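Local coordinates for protein S-adenosylmethionine-dependent methyltransferase (Clostridium acetobutylicum, PDB 1Y8C) that probably transfers methyl groups from S-adenosylmethionine to a substrate not yet identified, at residues Leu72-Ala75 with Glu76-Phe79. Sequence-based numbering, arbitrary orientation.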
loop_
_atom_site.group_PDB
_atom_site.type_symbol
_atom_site.label_atom_id
_atom_site.label_comp_id
_atom_site.label_asym_id
_atom_site.label_seq_id
_atom_site.Cartn_x
_atom_site.Cartn_y
_atom_site.Cartn_z
ATOM N N LEU A 72 -6.374 6.643 10.545
ATOM C CA LEU A 72 -7.199 5.597 11.127
ATOM C C LEU A 72 -8.563 6.142 11.456
ATOM O O LEU A 72 -9.586 5.514 11.182
ATOM C CB LEU A 72 -6.559 5.041 12.392
ATOM C CG LEU A 72 -5.641 3.842 12.187
ATOM C CD1 LEU A 72 -5.243 3.315 13.553
ATOM C CD2 LEU A 72 -6.352 2.748 11.385
ATOM N N SER A 73 -8.564 7.328 12.050
ATOM C CA SER A 73 -9.799 7.998 12.427
ATOM C C SER A 73 -10.688 8.195 11.186
ATOM O O SER A 73 -11.892 7.928 11.230
ATOM C CB SER A 73 -9.471 9.339 13.082
ATOM O OG SER A 73 -10.648 9.995 13.493
ATOM N N GLU A 74 -10.094 8.649 10.082
ATOM C CA GLU A 74 -10.856 8.837 8.858
ATOM C C GLU A 74 -11.484 7.525 8.434
ATOM O O GLU A 74 -12.694 7.437 8.239
ATOM C CB GLU A 74 -9.968 9.351 7.725
ATOM C CG GLU A 74 -9.699 10.838 7.779
ATOM C CD GLU A 74 -10.973 11.660 7.656
ATOM O OE1 GLU A 74 -11.774 11.679 8.618
ATOM O OE2 GLU A 74 -11.180 12.272 6.587
ATOM N N ALA A 75 -10.655 6.503 8.290
ATOM C CA ALA A 75 -11.143 5.195 7.884
ATOM C C ALA A 75 -12.272 4.744 8.806
ATOM O O ALA A 75 -13.276 4.214 8.343
ATOM C CB ALA A 75 -10.003 4.186 7.907
ATOM N N GLU A 76 -12.110 4.965 10.108
ATOM C CA GLU A 76 -13.135 4.575 11.068
ATOM C C GLU A 76 -14.470 5.249 10.764
ATOM O O GLU A 76 -15.522 4.607 10.807
ATOM C CB GLU A 76 -12.704 4.926 12.487
ATOM C CG GLU A 76 -13.715 4.528 13.542
ATOM C CD GLU A 76 -13.161 4.650 14.946
ATOM O OE1 GLU A 76 -12.907 5.797 15.396
ATOM O OE2 GLU A 76 -12.975 3.589 15.596
ATOM N N ASN A 77 -14.438 6.539 10.457
ATOM C CA ASN A 77 -15.673 7.238 10.145
ATOM C C ASN A 77 -16.294 6.660 8.883
ATOM O O ASN A 77 -17.516 6.492 8.792
ATOM C CB ASN A 77 -15.402 8.722 9.970
ATOM C CG ASN A 77 -14.810 9.335 11.213
ATOM O OD1 ASN A 77 -15.299 9.103 12.326
ATOM N ND2 ASN A 77 -13.750 10.121 11.040
ATOM N N LYS A 78 -15.443 6.350 7.914
ATOM C CA LYS A 78 -15.888 5.769 6.664
ATOM C C LYS A 78 -16.510 4.405 6.942
ATOM O O LYS A 78 -17.656 4.152 6.587
ATOM C CB LYS A 78 -14.698 5.632 5.720
ATOM C CG LYS A 78 -14.992 4.900 4.424
ATOM C CD LYS A 78 -13.771 4.916 3.514
ATOM C CE LYS A 78 -13.321 6.335 3.228
ATOM N NZ LYS A 78 -12.121 6.306 2.366
ATOM N N PHE A 79 -15.757 3.525 7.585
ATOM C CA PHE A 79 -16.279 2.203 7.894
ATOM C C PHE A 79 -17.633 2.296 8.590
ATOM O O PHE A 79 -18.568 1.584 8.241
ATOM C CB PHE A 79 -15.284 1.444 8.766
ATOM C CG PHE A 79 -13.955 1.222 8.106
ATOM C CD1 PHE A 79 -12.808 1.050 8.873
ATOM C CD2 PHE A 79 -13.853 1.160 6.716
ATOM C CE1 PHE A 79 -11.579 0.816 8.274
ATOM C CE2 PHE A 79 -12.629 0.926 6.107
ATOM C CZ PHE A 79 -11.489 0.753 6.885
#
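Phe79 folds back along its helix onto Ala75, one turn earlier. The methyl group of Ala75 lies above the CE1-CZ rim of the ring, with CB of Ala75 3.7 Å from CE1 of Phe79. The carbonyl oxygen of Ala75 lies over the same face of the ring, 3.1 Å above its plane and displaced toward the rim. CG of Phe79 stands beside its backbone N, with chi1 -61°, which turns the ring back toward the preceding turn. Ala75 O also accepts a nearly straight hydrogen bond from Phe79 N, at 2.7 Å. Ala75 and Phe79 are both buried, and this is the tightly packed side.

Three more i to i+4 bonds make the turn regular: Glu76 N to Leu72 O, Asn77 N to Ser73 O, and Lys78 N to Glu74 O.

The other side is looser and carries the exposed Ser73 and Asn77. Here ND2 of Asn77 reaches OE1 of Glu74 in a weak hydrogen bond of 3.5 Å. The amide and carboxylate planes are turned 72° apart. Glu74 bends at chi2, -62°, which brings OE1 round toward the amide. ND2 of Asn77 also lies 2.9 Å from Ser73 O, but the angle is too poor for a bond. The other carboxylate oxygen, OE2 of Glu74, is held more firmly by the backbone N of Asn4. Lys78 sends NZ to OD1 of Asn4 and to Thr48 O. Both side chains thus tie this helix to helix 3-15. Thr48 lies in the glycine-rich loop after strand 40-44, which usually binds the cofactor in this family.

Helix 69-81 is the crossover of a beta-alpha-beta unit between strands 61-65 and 87-89 of the Rossmann-like domain. Glu76 and Phe79 touch Leu88 on the outermost strand 87-89, and Phe79 also meets Thr52 of helix 52-55.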